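Local coordinates for protein alpha-galactosidase 1 (Saccharomyces cerevisiae, PDB 3LRM) that hydrolyses terminal, non-reducing alpha-D-galactose residues from alpha-galactosides such as melibiose and raffinose, as a secreted, tetrameric GH27 glycosidase, at residues R326-Y331 and G341-W346. The protein carries 2 engineered substitutions. Residues are numbered along the deposited sequence; the frame is centred on the assembly and turned at random.
Sequences RVWRYY and GEIQMW
Arg329 NH1 reaches Glu342 OE1 at 2.8 Å in a salt bridge, with the carboxylate oxygen in the guanidinium plane and used on its syn side. Gln344 NE2 also donates to Glu342 OE1 (2.9 Å), from well above the carboxylate plane. The chain of hydrogen bonds continues as Trp346 NE1 donates to a lone pair of Gln344 OE1 at 2.9 Å; held at both ends, the amide has its rotation fixed. Water 1 donates to Glu342 OE2 and also bonds Tyr331 OH. On the same face of the sheet as Arg329, Glu342 and Gln344, Arg326 lays CB over the six-membered ring of Trp346, 3.6 Å from its centroid, a CH-pi contact; CG anti to the backbone N (chi1 -164°) carries the chain on across the indole. On the reverse face, Met345 CB sits over the five-membered ring of Trp328, and Tyr330 CE1 lies near the rim of the indole's opposite face. Between the two faces run antiparallel strands 326-331 and 342-346, the first hairpin of the C-terminal beta-sandwich domain. A classic beta bulge interrupts their register: Met345 O accepts from Val327 N (2.7 Å) and, weakly, from Trp328 N (3.5 Å). Helix 239-246 packs against the polar face, where Asn244 bonds Glu342 and Gln344, while Asp226 forms a second salt bridge with Arg329 through NH2. With two donors on OE1 and further partners on OE2, Glu342 is probably held as a carboxylate, tying the hairpin to the catalytic barrel's helix through a partly buried polar network.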
loop_
_atom_site.group_PDB
_atom_site.type_symbol
_atom_site.label_atom_id
_atom_site.label_comp_id
_atom_site.label_asym_id
_atom_site.label_seq_id
_atom_site.Cartn_x
_atom_site.Cartn_y
_atom_site.Cartn_z
ATOM N N ARG A 326 8.771 16.729 -16.175
ATOM C CA ARG A 326 7.991 17.795 -15.575
ATOM C C ARG A 326 8.878 18.525 -14.571
ATOM O O ARG A 326 9.317 17.939 -13.582
ATOM C CB ARG A 326 6.743 17.238 -14.891
ATOM C CG ARG A 326 5.693 18.289 -14.576
ATOM C CD ARG A 326 5.084 18.056 -13.219
ATOM N NE ARG A 326 3.998 17.082 -13.234
ATOM C CZ ARG A 326 3.701 16.277 -12.215
ATOM N NH1 ARG A 326 4.426 16.303 -11.099
ATOM N NH2 ARG A 326 2.688 15.430 -12.320
ATOM N N VAL A 327 9.146 19.799 -14.838
ATOM C CA VAL A 327 10.058 20.591 -14.015
ATOM C C VAL A 327 9.377 21.116 -12.750
ATOM O O VAL A 327 9.943 21.030 -11.656
ATOM C CB VAL A 327 10.710 21.742 -14.820
ATOM C CG1 VAL A 327 11.570 22.621 -13.921
ATOM C CG2 VAL A 327 11.550 21.173 -15.957
ATOM N N TRP A 328 8.173 21.660 -12.906
ATOM C CA TRP A 328 7.372 22.078 -11.761
ATOM C C TRP A 328 5.866 21.943 -11.967
ATOM O O TRP A 328 5.383 21.836 -13.097
ATOM C CB TRP A 328 7.740 23.490 -11.282
ATOM C CG TRP A 328 7.754 24.594 -12.327
ATOM C CD1 TRP A 328 8.859 25.202 -12.852
ATOM C CD2 TRP A 328 6.618 25.245 -12.927
ATOM N NE1 TRP A 328 8.487 26.176 -13.749
ATOM C CE2 TRP A 328 7.120 26.227 -13.813
ATOM C CE3 TRP A 328 5.230 25.090 -12.808
ATOM C CZ2 TRP A 328 6.283 27.048 -14.578
ATOM C CZ3 TRP A 328 4.397 25.909 -13.568
ATOM C CH2 TRP A 328 4.929 26.874 -14.442
ATOM N N ARG A 329 5.141 21.942 -10.853
ATOM C CA ARG A 329 3.688 21.842 -10.851
ATOM C C ARG A 329 3.134 22.576 -9.630
ATOM O O ARG A 329 3.506 22.278 -8.498
ATOM C CB ARG A 329 3.253 20.370 -10.845
ATOM C CG ARG A 329 1.749 20.141 -10.951
ATOM C CD ARG A 329 1.073 20.029 -9.589
ATOM N NE ARG A 329 1.521 18.855 -8.839
ATOM C CZ ARG A 329 1.036 17.628 -8.991
ATOM N NH1 ARG A 329 0.076 17.376 -9.877
ATOM N NH2 ARG A 329 1.521 16.646 -8.255
ATOM N N TYR A 330 2.245 23.533 -9.872
ATOM C CA TYR A 330 1.571 24.254 -8.795
ATOM C C TYR A 330 0.065 24.240 -8.993
ATOM O O TYR A 330 -0.427 24.314 -10.120
ATOM C CB TYR A 330 2.061 25.704 -8.712
ATOM C CG TYR A 330 3.561 25.838 -8.588
ATOM C CD1 TYR A 330 4.339 26.185 -9.689
ATOM C CD2 TYR A 330 4.203 25.605 -7.371
ATOM C CE1 TYR A 330 5.710 26.305 -9.584
ATOM C CE2 TYR A 330 5.576 25.722 -7.256
ATOM C CZ TYR A 330 6.327 26.073 -8.365
ATOM O OH TYR A 330 7.697 26.193 -8.259
ATOM N N TYR A 331 -0.662 24.141 -7.889
ATOM C CA TYR A 331 -2.111 24.236 -7.928
ATOM C C TYR A 331 -2.507 25.700 -7.867
ATOM O O TYR A 331 -1.869 26.491 -7.176
ATOM C CB TYR A 331 -2.746 23.427 -6.795
ATOM C CG TYR A 331 -2.534 21.943 -6.954
ATOM C CD1 TYR A 331 -1.557 21.284 -6.222
ATOM C CD2 TYR A 331 -3.293 21.201 -7.864
ATOM C CE1 TYR A 331 -1.349 19.919 -6.372
ATOM C CE2 TYR A 331 -3.090 19.834 -8.022
ATOM C CZ TYR A 331 -2.115 19.203 -7.270
ATOM O OH TYR A 331 -1.894 17.854 -7.404
ATOM N N GLY A 341 -7.478 22.468 -11.105
ATOM C CA GLY A 341 -6.731 23.619 -11.589
ATOM C C GLY A 341 -5.287 23.567 -11.164
ATOM O O GLY A 341 -4.980 23.763 -9.994
ATOM N N GLU A 342 -4.404 23.290 -12.117
ATOM C CA GLU A 342 -2.968 23.251 -11.854
ATOM C C GLU A 342 -2.194 23.762 -13.065
ATOM O O GLU A 342 -2.665 23.676 -14.197
ATOM C CB GLU A 342 -2.503 21.836 -11.455
ATOM C CG GLU A 342 -2.713 20.762 -12.527
ATOM C CD GLU A 342 -2.463 19.347 -12.025
ATOM O OE1 GLU A 342 -1.308 19.013 -11.676
ATOM O OE2 GLU A 342 -3.425 18.551 -11.999
ATOM N N ILE A 343 -1.009 24.310 -12.815
ATOM C CA ILE A 343 -0.112 24.727 -13.892
ATOM C C ILE A 343 1.165 23.890 -13.896
ATOM O O ILE A 343 1.679 23.511 -12.834
ATOM C CB ILE A 343 0.204 26.246 -13.855
ATOM C CG1 ILE A 343 0.657 26.682 -12.459
ATOM C CG2 ILE A 343 -1.014 27.030 -14.285
ATOM C CD1 ILE A 343 1.297 28.051 -12.417
ATOM N N GLN A 344 1.665 23.588 -15.090
ATOM C CA GLN A 344 2.839 22.733 -15.230
ATOM C C GLN A 344 3.850 23.255 -16.240
ATOM O O GLN A 344 3.480 23.916 -17.207
ATOM C CB GLN A 344 2.421 21.320 -15.597
ATOM C CG GLN A 344 1.868 20.548 -14.436
ATOM C CD GLN A 344 1.296 19.217 -14.834
ATOM O OE1 GLN A 344 1.718 18.617 -15.821
ATOM N NE2 GLN A 344 0.327 18.738 -14.061
ATOM N N MET A 345 5.127 22.965 -15.986
ATOM C CA MET A 345 6.196 23.212 -16.943
ATOM C C MET A 345 6.961 21.931 -17.204
ATOM O O MET A 345 7.345 21.227 -16.275
ATOM C CB MET A 345 7.177 24.253 -16.430
ATOM C CG MET A 345 7.948 24.933 -17.550
ATOM S SD MET A 345 9.732 24.937 -17.296
ATOM C CE MET A 345 10.201 23.545 -18.286
ATOM N N TRP A 346 7.185 21.638 -18.474
ATOM C CA TRP A 346 7.915 20.446 -18.848
ATOM C C TRP A 346 9.044 20.836 -19.776
ATOM O O TRP A 346 8.880 21.708 -20.627
ATOM C CB TRP A 346 7.008 19.449 -19.564
ATOM C CG TRP A 346 5.894 18.845 -18.743
ATOM C CD1 TRP A 346 4.822 19.498 -18.187
ATOM C CD2 TRP A 346 5.715 17.456 -18.435
ATOM N NE1 TRP A 346 4.004 18.603 -17.539
ATOM C CE2 TRP A 346 4.525 17.344 -17.680
ATOM C CE3 TRP A 346 6.446 16.296 -18.723
ATOM C CZ2 TRP A 346 4.056 16.119 -17.203
ATOM C CZ3 TRP A 346 5.979 15.081 -18.247
ATOM C CH2 TRP A 346 4.796 15.001 -17.500
HETATM O O HOH W 1 -3.252 17.196 -9.734
#